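PDB 6WIL: hemolysin activator protein CdiB, which probably threads its partner CdiA toxin across the outer membrane, acting as the barrel transporter of a two-partner contact-dependent growth inhibition system. Local coordinates for residues R422-F427 and P433-L438; F455-G458 and S462-G465; Q74-V79 and I137-L142. All coordinates share one frame; numbering follows the deposited sequence.

Interaction 1. Residues R422-F427 and P433-L438; sequences RYTTPF and PAQYRL
Arg422 starts the pairing with backbone and side chain alike. Its CA lies 3.2 Å from Leu438 O in a CA-H...O contact, and its NH1 sits 3.6 Å from Arg437 NH1, the two side chains running side by side with their guanidinium planes 69° apart. Both being cationic, they are probably made compatible by acid: Arg422 forms salt bridges with Asp27 of helix 8-27 and with Asp377. Next, Tyr423 exchanges N-H...O bonds with Leu438 in both directions, while CD2 of its ring meets CE2 of Tyr436 at 4.0 Å, edge against edge, the side chains crossing at about a right angle. Thr424 projects on the other face. Its OG1 rests 3.1 Å from Arg437 CD, and its CG2 faces Gln435 NE2, brought back over the neighbouring strand by a bend at chi2 (95°).

The two strands form an antiparallel hairpin of the 16-stranded transmembrane barrel of this TpsB protein. The face carrying Arg422, Thr424, Pro426, Gln435 and Arg437 is probably the lumenal one, since Asp27 of the N-terminal helix binds there.

Thr425 continues the ladder with Tyr436. Tyr436 N gives Thr425 O a nearly straight 2.8 Å bond, and Thr425 OG1 donates within its own strand to Pro426 O. Pro426 occupies a non-hydrogen-bonded pair with Gln435, so its missing N-H costs this pairing nothing; its CB packs 3.8 Å from Gln435 OE1. Phe427 has CG between backbone N and carbonyl carbon (chi1 68°), which swings the ring across the partner strand. Ala434 CB then lies over one ring face, 3.9 Å from the Phe427 centroid, in a CH-pi contact, while Tyr436 N meets the ring edge in plane and Tyr436 CB packs 3.6 Å from Phe427 CE1.

Interaction 2. Residues F455-G458 and S462-G465; sequences FYIG and SVRG
Ile457 and Gly458 pack against Ser462 and Val463 where the long loop between barrel strands 432-444 and 476-487 turns back on itself. This is loop L6 of the Omp85/TpsB fold, and Val463-Arg464-Gly465 belong to its signature VRGF/Y-type motif. The close part of the contact is confined to a few atoms. Ser462 aims its CB at the other segment, 3.5 Å from Tyr456 O, and its OG reaches 3.4 Å from Ile457 CA. Set between its own backbone N and carbonyl carbon (chi1 41°), that OG also comes 2.9 Å from Gly458 N; past this N the positive phi of Gly458 (106°) turns the chain.

Beyond this centre the segments diverge, which fits the small area of 186 Å² buried between them. Phe455 turns to Arg441 and Gln443 of barrel strand 432-444, and the Tyr456 side chain touches Leu8 and Val12 of helix 8-27, its OH bound to Pro451 O. Arg464 points away and is partly exposed, yet it is held by salt bridges to Asp500 and Glu483 on the barrel wall, the kind of tether expected of the motif arginine in this family. Back in the close part, the apolar side rests on Val463: with CG1 turned opposite the backbone N (chi1 -175°), the other methyl, CG2, faces Ile457 CB at 3.9 Å and stands equally far, 3.9 Å, from Gly458 N.

Interaction 3. Residues Q74-V79 and I137-L142; sequences QQFNFV and IQIGRL
Phe76 receives both isoleucines of the facing segment, and side-chain contact across the two segments is entirely apolar. The leading interaction is CH-pi. Ile137 CD1 stands over the centre of one face of the Phe76 ring, 3.3 Å from the centroid and only 6° off the ring normal, so that all six ring carbons lie at 3.4 to 3.7 Å from that one methyl. An extended side chain delivers it there: chi1 of Ile137 is -180° and chi2 is 163°, and the chain meets Phe76 at about a right angle.

The second kind is ordinary van der Waals packing. Ile139, two residues along and with its CB bond likewise directed toward the 74-79 segment, places CD1 3.6 Å from Phe76 CE2, approaching obliquely. Other parts of the domain close round the pair: Phe116 meets Phe76 edge-to-face, and Leu111 of helix 97-113 touches both Phe76 and Ile137.

Polar interactions run only along or beyond the segments. Val79 N donates to Phe76 O at 3.1 Å, in the turn leading into the helix, and Ile137 O is bound by Gln68 NE2.

The fold is that of a POTRA domain, helices laid on a small sheet, here with the chain just ahead of helix 77-85 set on strand 132-149. With no hydrogen bond or charge across the contact, its hold probably comes from burial of apolar surface and close van der Waals fit.

Interactions 1 and 2 share the barrel part of the chain: strand 432-444 of the first leads to strand 455-457 of the second, and their nearest atoms are about 6 Å apart without touching. Interaction 3 lies in a POTRA domain, its centre about 40 Å from that of interaction 1 and 53 Å from that of interaction 2. Interaction 1 is a surface contact, ruled by a regular ladder of backbone bonds in the barrel wall. The other two are buried and have no such ladder: 455-458 with 462-465 combines polar and apolar approaches within a loop, whereas 74-79 with 137-142 is purely aromatic and aliphatic, without a hydrogen bond between its segments.

Interaction 1. Residues R422-F427 and P433-L438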
ATOM      1  N   ARG A 422      -9.326   2.417   0.676  1.00 45.31           N
ATOM      2  CA  ARG A 422      -9.765   1.077   1.032  1.00 40.25           C
ATOM      3  C   ARG A 422      -9.918   0.986   2.542  1.00 42.24           C
ATOM      4  O   ARG A 422      -9.139   1.584   3.291  1.00 38.70           O
ATOM      5  CB  ARG A 422      -8.785   0.008   0.531  1.00 48.70           C
ATOM      6  CG  ARG A 422      -8.679  -0.069  -0.984  1.00 55.25           C
ATOM      7  CD  ARG A 422      -7.884  -1.287  -1.413  1.00 65.61           C
ATOM      8  NE  ARG A 422      -6.551  -1.298  -0.818  1.00 70.41           N
ATOM      9  CZ  ARG A 422      -5.699  -2.315  -0.907  1.00 68.24           C
ATOM     10  NH1 ARG A 422      -6.041  -3.413  -1.568  1.00 51.34           N
ATOM     11  NH2 ARG A 422      -4.506  -2.234  -0.332  1.00 61.15           N
ATOM     12  N   TYR A 423     -10.930   0.241   2.981  1.00 38.58           N
ATOM     13  CA  TYR A 423     -11.191   0.054   4.402  1.00 35.55           C
ATOM     14  C   TYR A 423     -11.619  -1.383   4.655  1.00 41.37           C
ATOM     15  O   TYR A 423     -12.455  -1.925   3.924  1.00 37.84           O
ATOM     16  CB  TYR A 423     -12.268   1.024   4.899  1.00 43.38           C
ATOM     17  CG  TYR A 423     -12.589   0.891   6.370  1.00 41.44           C
ATOM     18  CD1 TYR A 423     -11.728   1.390   7.337  1.00 39.17           C
ATOM     19  CD2 TYR A 423     -13.762   0.278   6.792  1.00 49.90           C
ATOM     20  CE1 TYR A 423     -12.020   1.276   8.680  1.00 44.28           C
ATOM     21  CE2 TYR A 423     -14.062   0.158   8.137  1.00 47.41           C
ATOM     22  CZ  TYR A 423     -13.188   0.660   9.075  1.00 43.31           C
ATOM     23  OH  TYR A 423     -13.477   0.548  10.416  1.00 47.55           O
ATOM     24  N   THR A 424     -11.046  -1.990   5.692  1.00 41.49           N
ATOM     25  CA  THR A 424     -11.333  -3.364   6.075  1.00 40.82           C
ATOM     26  C   THR A 424     -11.475  -3.432   7.586  1.00 43.88           C
ATOM     27  O   THR A 424     -10.685  -2.826   8.315  1.00 39.34           O
ATOM     28  CB  THR A 424     -10.216  -4.319   5.611  1.00 39.68           C
ATOM     29  OG1 THR A 424     -10.353  -4.573   4.211  1.00 53.31           O
ATOM     30  CG2 THR A 424     -10.265  -5.638   6.364  1.00 50.30           C
ATOM     31  N   THR A 425     -12.486  -4.158   8.056  1.00 40.24           N
ATOM     32  CA  THR A 425     -12.615  -4.425   9.479  1.00 45.10           C
ATOM     33  C   THR A 425     -13.382  -5.719   9.674  1.00 51.37           C
ATOM     34  O   THR A 425     -14.259  -6.051   8.864  1.00 51.76           O
ATOM     35  CB  THR A 425     -13.323  -3.282  10.225  1.00 49.54           C
ATOM     36  OG1 THR A 425     -13.332  -3.563  11.630  1.00 55.57           O
ATOM     37  CG2 THR A 425     -14.753  -3.123   9.739  1.00 33.76           C
ATOM     38  N   PRO A 426     -13.055  -6.488  10.707  1.00 57.80           N
ATOM     39  CA  PRO A 426     -13.930  -7.583  11.121  1.00 57.28           C
ATOM     40  C   PRO A 426     -15.057  -7.069  12.004  1.00 38.24           C
ATOM     41  O   PRO A 426     -14.983  -5.988  12.590  1.00 46.11           O
ATOM     42  CB  PRO A 426     -12.991  -8.504  11.906  1.00 46.93           C
ATOM     43  CG  PRO A 426     -11.973  -7.575  12.475  1.00 49.15           C
ATOM     44  CD  PRO A 426     -11.778  -6.491  11.442  1.00 60.67           C
ATOM     45  N   PHE A 427     -16.116  -7.868  12.084  1.00 36.61           N
ATOM     46  CA  PHE A 427     -17.252  -7.530  12.931  1.00 48.80           C
ATOM     47  C   PHE A 427     -18.104  -8.774  13.116  1.00 52.92           C
ATOM     48  O   PHE A 427     -18.004  -9.738  12.351  1.00 58.21           O
ATOM     49  CB  PHE A 427     -18.084  -6.381  12.342  1.00 42.60           C
ATOM     50  CG  PHE A 427     -18.813  -6.738  11.074  1.00 39.08           C
ATOM     51  CD1 PHE A 427     -18.145  -6.788   9.860  1.00 38.24           C
ATOM     52  CD2 PHE A 427     -20.171  -7.011  11.096  1.00 40.38           C
ATOM     53  CE1 PHE A 427     -18.816  -7.114   8.696  1.00 39.88           C
ATOM     54  CE2 PHE A 427     -20.848  -7.335   9.934  1.00 47.61           C
ATOM     55  CZ  PHE A 427     -20.168  -7.386   8.731  1.00 39.58           C
ATOM     56  N   PRO A 433     -18.428 -14.570  13.022  1.00 61.69           N
ATOM     57  CA  PRO A 433     -17.387 -13.650  12.546  1.00 57.66           C
ATOM     58  C   PRO A 433     -17.620 -13.247  11.096  1.00 62.24           C
ATOM     59  O   PRO A 433     -18.066 -14.047  10.270  1.00 60.72           O
ATOM     60  CB  PRO A 433     -16.095 -14.460  12.707  1.00 51.68           C
ATOM     61  CG  PRO A 433     -16.539 -15.890  12.801  1.00 55.21           C
ATOM     62  CD  PRO A 433     -17.863 -15.846  13.493  1.00 62.78           C
ATOM     63  N   ALA A 434     -17.313 -11.987  10.792  1.00 41.45           N
ATOM     64  CA  ALA A 434     -17.540 -11.442   9.463  1.00 44.96           C
ATOM     65  C   ALA A 434     -16.486 -10.386   9.168  1.00 35.76           C
ATOM     66  O   ALA A 434     -15.755  -9.942  10.055  1.00 41.08           O
ATOM     67  CB  ALA A 434     -18.949 -10.852   9.332  1.00 49.19           C
ATOM     68  N   GLN A 435     -16.420  -9.980   7.903  1.00 42.35           N
ATOM     69  CA  GLN A 435     -15.500  -8.945   7.456  1.00 55.81           C
ATOM     70  C   GLN A 435     -16.238  -7.984   6.537  1.00 41.54           C
ATOM     71  O   GLN A 435     -17.057  -8.406   5.716  1.00 45.45           O
ATOM     72  CB  GLN A 435     -14.291  -9.546   6.724  1.00 46.11           C
ATOM     73  CG  GLN A 435     -13.040  -8.683   6.764  1.00 56.72           C
ATOM     74  CD  GLN A 435     -12.099  -9.079   7.886  1.00 65.52           C
ATOM     75  OE1 GLN A 435     -12.255 -10.135   8.498  1.00 79.30           O
ATOM     76  NE2 GLN A 435     -11.110  -8.234   8.157  1.00 68.57           N
ATOM     77  N   TYR A 436     -15.958  -6.693   6.684  1.00 46.67           N
ATOM     78  CA  TYR A 436     -16.519  -5.667   5.815  1.00 49.88           C
ATOM     79  C   TYR A 436     -15.402  -5.023   5.011  1.00 43.56           C
ATOM     80  O   TYR A 436     -14.338  -4.708   5.552  1.00 47.99           O
ATOM     81  CB  TYR A 436     -17.272  -4.598   6.612  1.00 43.98           C
ATOM     82  CG  TYR A 436     -17.623  -3.373   5.796  1.00 32.44           C
ATOM     83  CD1 TYR A 436     -18.730  -3.365   4.960  1.00 39.52           C
ATOM     84  CD2 TYR A 436     -16.841  -2.228   5.860  1.00 36.28           C
ATOM     85  CE1 TYR A 436     -19.047  -2.247   4.211  1.00 51.32           C
ATOM     86  CE2 TYR A 436     -17.150  -1.108   5.118  1.00 45.21           C
ATOM     87  CZ  TYR A 436     -18.254  -1.121   4.297  1.00 49.61           C
ATOM     88  OH  TYR A 436     -18.564  -0.005   3.556  1.00 47.37           O
ATOM     89  N   ARG A 437     -15.655  -4.812   3.722  1.00 51.06           N
ATOM     90  CA  ARG A 437     -14.640  -4.301   2.812  1.00 52.80           C
ATOM     91  C   ARG A 437     -15.227  -3.208   1.932  1.00 51.46           C
ATOM     92  O   ARG A 437     -16.273  -3.408   1.308  1.00 48.90           O
ATOM     93  CB  ARG A 437     -14.080  -5.424   1.937  1.00 53.77           C
ATOM     94  CG  ARG A 437     -13.065  -4.953   0.923  1.00 69.90           C
ATOM     95  CD  ARG A 437     -11.665  -5.050   1.480  1.00 80.13           C
ATOM     96  NE  ARG A 437     -10.662  -4.620   0.513  1.00 87.60           N
ATOM     97  CZ  ARG A 437     -10.272  -5.348  -0.527  1.00 96.99           C
ATOM     98  NH1 ARG A 437      -9.354  -4.878  -1.357  1.00 81.05           N
ATOM     99  NH2 ARG A 437     -10.810  -6.540  -0.748  1.00 99.30           N
ATOM    100  N   LEU A 438     -14.542  -2.065   1.871  1.00 36.24           N
ATOM    101  CA  LEU A 438     -14.919  -0.970   0.987  1.00 48.82           C
ATOM    102  C   LEU A 438     -13.725  -0.570   0.135  1.00 49.74           C
ATOM    103  O   LEU A 438     -12.646  -0.289   0.666  1.00 44.16           O
ATOM    104  CB  LEU A 438     -15.428   0.243   1.779  1.00 61.29           C
ATOM    105  CG  LEU A 438     -15.768   1.502   0.970  1.00 59.63           C
ATOM    106  CD1 LEU A 438     -17.072   2.116   1.456  1.00 48.06           C
ATOM    107  CD2 LEU A 438     -14.645   2.533   1.044  1.00 49.54           C
TER

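Interaction 2. Residues F455-G458 and S462-G465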
ATOM      1  N   PHE A 455     -12.520   7.528 -17.195  1.00 46.13           N
ATOM      2  CA  PHE A 455     -12.905   6.653 -16.097  1.00 39.21           C
ATOM      3  C   PHE A 455     -14.100   5.818 -16.543  1.00 58.88           C
ATOM      4  O   PHE A 455     -15.151   6.370 -16.883  1.00 48.92           O
ATOM      5  CB  PHE A 455     -13.244   7.483 -14.858  1.00 50.19           C
ATOM      6  CG  PHE A 455     -13.325   6.691 -13.586  1.00 44.37           C
ATOM      7  CD1 PHE A 455     -14.490   6.029 -13.239  1.00 42.43           C
ATOM      8  CD2 PHE A 455     -12.246   6.636 -12.720  1.00 41.78           C
ATOM      9  CE1 PHE A 455     -14.573   5.316 -12.060  1.00 40.40           C
ATOM     10  CE2 PHE A 455     -12.322   5.924 -11.540  1.00 41.00           C
ATOM     11  CZ  PHE A 455     -13.486   5.263 -11.209  1.00 44.97           C
ATOM     12  N   TYR A 456     -13.938   4.497 -16.544  1.00 48.88           N
ATOM     13  CA  TYR A 456     -14.945   3.575 -17.049  1.00 43.19           C
ATOM     14  C   TYR A 456     -15.549   2.774 -15.902  1.00 50.65           C
ATOM     15  O   TYR A 456     -14.852   2.424 -14.944  1.00 56.25           O
ATOM     16  CB  TYR A 456     -14.337   2.635 -18.096  1.00 39.00           C
ATOM     17  CG  TYR A 456     -13.870   3.353 -19.344  1.00 41.99           C
ATOM     18  CD1 TYR A 456     -12.643   4.007 -19.379  1.00 42.23           C
ATOM     19  CD2 TYR A 456     -14.662   3.389 -20.483  1.00 49.30           C
ATOM     20  CE1 TYR A 456     -12.218   4.674 -20.517  1.00 49.60           C
ATOM     21  CE2 TYR A 456     -14.248   4.054 -21.626  1.00 40.34           C
ATOM     22  CZ  TYR A 456     -13.028   4.693 -21.638  1.00 52.44           C
ATOM     23  OH  TYR A 456     -12.624   5.348 -22.777  1.00 50.99           O
ATOM     24  N   ILE A 457     -16.841   2.505 -16.005  1.00 51.81           N
ATOM     25  CA  ILE A 457     -17.585   1.761 -14.962  1.00 53.27           C
ATOM     26  C   ILE A 457     -18.450   0.702 -15.623  1.00 51.64           C
ATOM     27  O   ILE A 457     -18.953   0.949 -16.671  1.00 52.42           O
ATOM     28  CB  ILE A 457     -18.400   2.712 -14.077  1.00 53.90           C
ATOM     29  CG1 ILE A 457     -19.404   3.541 -14.867  1.00 51.13           C
ATOM     30  CG2 ILE A 457     -17.492   3.601 -13.267  1.00 38.86           C
ATOM     31  CD1 ILE A 457     -20.150   4.508 -14.015  1.00 48.18           C
ATOM     32  N   GLY A 458     -18.634  -0.414 -14.938  1.00 58.80           N
ATOM     33  CA  GLY A 458     -19.412  -1.566 -15.416  1.00 60.21           C
ATOM     34  C   GLY A 458     -18.501  -2.706 -15.812  1.00 78.45           C
ATOM     35  O   GLY A 458     -17.891  -2.609 -16.847  1.00 88.69           O
ATOM     36  N   SER A 462     -14.822  -2.504 -11.915  1.00 51.73           N
ATOM     37  CA  SER A 462     -15.354  -1.193 -11.583  1.00 63.48           C
ATOM     38  C   SER A 462     -16.698  -1.249 -10.892  1.00 49.40           C
ATOM     39  O   SER A 462     -16.810  -0.757  -9.777  1.00 61.67           O
ATOM     40  CB  SER A 462     -15.455  -0.323 -12.862  1.00 50.72           C
ATOM     41  OG  SER A 462     -15.930  -1.044 -13.968  1.00 65.95           O
ATOM     42  N   VAL A 463     -17.715  -1.848 -11.523  1.00 52.10           N
ATOM     43  CA  VAL A 463     -18.990  -2.105 -10.856  1.00 46.56           C
ATOM     44  C   VAL A 463     -19.426  -3.550 -11.077  1.00 47.80           C
ATOM     45  O   VAL A 463     -19.852  -3.911 -12.178  1.00 42.80           O
ATOM     46  CB  VAL A 463     -20.083  -1.140 -11.345  1.00 52.10           C
ATOM     47  CG1 VAL A 463     -21.358  -1.345 -10.544  1.00 46.16           C
ATOM     48  CG2 VAL A 463     -19.587   0.294 -11.269  1.00 36.80           C
ATOM     49  N   ARG A 464     -19.343  -4.385 -10.041  1.00 51.27           N
ATOM     50  CA  ARG A 464     -19.663  -5.798 -10.213  1.00 60.08           C
ATOM     51  C   ARG A 464     -21.159  -5.998 -10.465  1.00 59.57           C
ATOM     52  O   ARG A 464     -21.996  -5.151 -10.140  1.00 68.12           O
ATOM     53  CB  ARG A 464     -19.216  -6.608  -8.996  1.00 51.62           C
ATOM     54  CG  ARG A 464     -17.741  -6.974  -9.018  1.00 49.39           C
ATOM     55  CD  ARG A 464     -17.301  -7.535  -7.684  1.00 40.33           C
ATOM     56  NE  ARG A 464     -17.337  -6.510  -6.647  1.00 43.98           N
ATOM     57  CZ  ARG A 464     -17.048  -6.724  -5.368  1.00 62.18           C
ATOM     58  NH1 ARG A 464     -17.110  -5.723  -4.502  1.00 58.63           N
ATOM     59  NH2 ARG A 464     -16.699  -7.936  -4.953  1.00 68.06           N
ATOM     60  N   GLY A 465     -21.489  -7.144 -11.058  1.00 57.72           N
ATOM     61  CA  GLY A 465     -22.837  -7.417 -11.502  1.00 54.23           C
ATOM     62  C   GLY A 465     -23.113  -7.030 -12.938  1.00 46.95           C
ATOM     63  O   GLY A 465     -24.222  -7.267 -13.427  1.00 62.32           O
TER

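Interaction 3. Residues Q74-V79 and I137-L142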
ATOM      1  N   GLN A  74      21.256  18.058  20.629  1.00 85.47           N
ATOM      2  CA  GLN A  74      20.398  18.908  19.808  1.00 76.11           C
ATOM      3  C   GLN A  74      19.198  18.141  19.271  1.00 77.67           C
ATOM      4  O   GLN A  74      18.132  18.726  19.048  1.00 63.92           O
ATOM      5  CB  GLN A  74      21.209  19.501  18.652  1.00 88.82           C
ATOM      6  CG  GLN A  74      20.567  20.695  17.962  1.00106.04           C
ATOM      7  CD  GLN A  74      21.103  22.022  18.470  1.00108.16           C
ATOM      8  OE1 GLN A  74      21.366  22.184  19.663  1.00113.24           O
ATOM      9  NE2 GLN A  74      21.280  22.976  17.562  1.00103.63           N
ATOM     10  N   GLN A  75      19.353  16.831  19.066  1.00 77.55           N
ATOM     11  CA  GLN A  75      18.256  15.998  18.591  1.00 72.06           C
ATOM     12  C   GLN A  75      17.173  15.800  19.645  1.00 63.36           C
ATOM     13  O   GLN A  75      16.027  15.499  19.290  1.00 56.28           O
ATOM     14  CB  GLN A  75      18.802  14.639  18.145  1.00 65.81           C
ATOM     15  CG  GLN A  75      17.770  13.693  17.552  1.00 81.87           C
ATOM     16  CD  GLN A  75      18.363  12.345  17.181  1.00 81.95           C
ATOM     17  OE1 GLN A  75      19.500  12.038  17.536  1.00 69.70           O
ATOM     18  NE2 GLN A  75      17.595  11.538  16.455  1.00 70.54           N
ATOM     19  N   PHE A  76      17.497  15.974  20.927  1.00 70.24           N
ATOM     20  CA  PHE A  76      16.587  15.626  22.012  1.00 56.93           C
ATOM     21  C   PHE A  76      15.963  16.834  22.697  1.00 48.95           C
ATOM     22  O   PHE A  76      15.318  16.670  23.737  1.00 44.50           O
ATOM     23  CB  PHE A  76      17.310  14.760  23.043  1.00 48.27           C
ATOM     24  CG  PHE A  76      17.564  13.359  22.576  1.00 54.14           C
ATOM     25  CD1 PHE A  76      16.508  12.487  22.365  1.00 57.56           C
ATOM     26  CD2 PHE A  76      18.854  12.914  22.338  1.00 55.24           C
ATOM     27  CE1 PHE A  76      16.734  11.192  21.936  1.00 61.65           C
ATOM     28  CE2 PHE A  76      19.086  11.622  21.906  1.00 62.70           C
ATOM     29  CZ  PHE A  76      18.025  10.759  21.708  1.00 47.75           C
ATOM     30  N   ASN A  77      16.113  18.036  22.133  1.00 63.36           N
ATOM     31  CA  ASN A  77      15.536  19.221  22.760  1.00 66.44           C
ATOM     32  C   ASN A  77      14.012  19.182  22.791  1.00 57.73           C
ATOM     33  O   ASN A  77      13.404  19.952  23.543  1.00 65.47           O
ATOM     34  CB  ASN A  77      16.012  20.493  22.052  1.00 70.35           C
ATOM     35  CG  ASN A  77      15.645  20.522  20.579  1.00 83.44           C
ATOM     36  OD1 ASN A  77      14.468  20.543  20.218  1.00 93.10           O
ATOM     37  ND2 ASN A  77      16.658  20.549  19.718  1.00 87.57           N
ATOM     38  N   PHE A  78      13.381  18.307  22.003  1.00 60.10           N
ATOM     39  CA  PHE A  78      11.927  18.193  22.039  1.00 57.18           C
ATOM     40  C   PHE A  78      11.425  17.688  23.385  1.00 46.82           C
ATOM     41  O   PHE A  78      10.248  17.881  23.709  1.00 45.88           O
ATOM     42  CB  PHE A  78      11.438  17.269  20.919  1.00 40.63           C
ATOM     43  CG  PHE A  78      11.765  15.821  21.139  1.00 30.96           C
ATOM     44  CD1 PHE A  78      12.994  15.309  20.756  1.00 40.05           C
ATOM     45  CD2 PHE A  78      10.839  14.965  21.716  1.00 35.90           C
ATOM     46  CE1 PHE A  78      13.299  13.973  20.953  1.00 31.17           C
ATOM     47  CE2 PHE A  78      11.139  13.628  21.923  1.00 43.47           C
ATOM     48  CZ  PHE A  78      12.371  13.132  21.539  1.00 36.85           C
ATOM     49  N   VAL A  79      12.284  17.035  24.167  1.00 48.17           N
ATOM     50  CA  VAL A  79      11.895  16.594  25.502  1.00 50.81           C
ATOM     51  C   VAL A  79      11.683  17.795  26.416  1.00 43.05           C
ATOM     52  O   VAL A  79      10.678  17.881  27.130  1.00 35.25           O
ATOM     53  CB  VAL A  79      12.948  15.625  26.070  1.00 59.88           C
ATOM     54  CG1 VAL A  79      12.765  15.456  27.570  1.00 36.19           C
ATOM     55  CG2 VAL A  79      12.869  14.279  25.356  1.00 40.25           C
ATOM     56  N   ILE A 137      19.897  12.629  29.496  1.00 47.71           N
ATOM     57  CA  ILE A 137      19.396  11.521  28.696  1.00 45.90           C
ATOM     58  C   ILE A 137      20.454  10.428  28.634  1.00 44.67           C
ATOM     59  O   ILE A 137      21.590  10.661  28.196  1.00 42.03           O
ATOM     60  CB  ILE A 137      18.973  11.969  27.287  1.00 50.90           C
ATOM     61  CG1 ILE A 137      18.457  10.765  26.495  1.00 52.36           C
ATOM     62  CG2 ILE A 137      20.117  12.648  26.549  1.00 50.43           C
ATOM     63  CD1 ILE A 137      17.650  11.115  25.284  1.00 72.92           C
ATOM     64  N   GLN A 138      20.080   9.235  29.075  1.00 39.75           N
ATOM     65  CA  GLN A 138      20.896   8.046  28.853  1.00 49.74           C
ATOM     66  C   GLN A 138      20.609   7.545  27.447  1.00 52.62           C
ATOM     67  O   GLN A 138      19.666   6.790  27.209  1.00 47.27           O
ATOM     68  CB  GLN A 138      20.598   6.982  29.898  1.00 40.97           C
ATOM     69  CG  GLN A 138      21.474   7.084  31.120  1.00 49.11           C
ATOM     70  CD  GLN A 138      20.866   6.392  32.319  1.00 65.81           C
ATOM     71  OE1 GLN A 138      19.805   5.775  32.219  1.00 56.68           O
ATOM     72  NE2 GLN A 138      21.528   6.501  33.465  1.00 65.22           N
ATOM     73  N   ILE A 139      21.442   7.973  26.502  1.00 50.95           N
ATOM     74  CA  ILE A 139      21.243   7.647  25.095  1.00 52.37           C
ATOM     75  C   ILE A 139      21.561   6.167  24.889  1.00 56.34           C
ATOM     76  O   ILE A 139      22.714   5.746  25.007  1.00 64.07           O
ATOM     77  CB  ILE A 139      22.100   8.535  24.190  1.00 62.57           C
ATOM     78  CG1 ILE A 139      21.794  10.010  24.470  1.00 46.67           C
ATOM     79  CG2 ILE A 139      21.857   8.190  22.732  1.00 65.15           C
ATOM     80  CD1 ILE A 139      22.277  10.953  23.389  1.00 56.05           C
ATOM     81  N   GLY A 140      20.531   5.378  24.586  1.00 47.23           N
ATOM     82  CA  GLY A 140      20.705   3.966  24.302  1.00 54.78           C
ATOM     83  C   GLY A 140      21.034   3.719  22.844  1.00 56.98           C
ATOM     84  O   GLY A 140      20.285   4.132  21.951  1.00 46.29           O
ATOM     85  N   ARG A 141      22.149   3.044  22.588  1.00 46.37           N
ATOM     86  CA  ARG A 141      22.669   2.875  21.243  1.00 53.73           C
ATOM     87  C   ARG A 141      22.719   1.399  20.870  1.00 47.59           C
ATOM     88  O   ARG A 141      22.515   0.507  21.698  1.00 46.30           O
ATOM     89  CB  ARG A 141      24.063   3.496  21.108  1.00 51.25           C
ATOM     90  CG  ARG A 141      24.136   4.944  21.545  1.00 51.24           C
ATOM     91  CD  ARG A 141      25.523   5.509  21.310  1.00 49.16           C
ATOM     92  NE  ARG A 141      25.528   6.493  20.235  1.00 61.93           N
ATOM     93  CZ  ARG A 141      25.503   7.807  20.429  1.00 71.84           C
ATOM     94  NH1 ARG A 141      25.482   8.293  21.664  1.00 65.36           N
ATOM     95  NH2 ARG A 141      25.509   8.633  19.392  1.00 61.99           N
ATOM     96  N   LEU A 142      22.994   1.158  19.593  1.00 57.46           N
ATOM     97  CA  LEU A 142      23.096  -0.188  19.051  1.00 50.93           C
ATOM     98  C   LEU A 142      24.550  -0.631  19.066  1.00 51.85           C
ATOM     99  O   LEU A 142      25.421   0.083  18.566  1.00 52.00           O
ATOM    100  CB  LEU A 142      22.543  -0.227  17.627  1.00 45.37           C
ATOM    101  CG  LEU A 142      22.506  -1.581  16.919  1.00 51.78           C
ATOM    102  CD1 LEU A 142      21.539  -2.521  17.619  1.00 51.11           C
ATOM    103  CD2 LEU A 142      22.129  -1.408  15.457  1.00 48.44           C
TER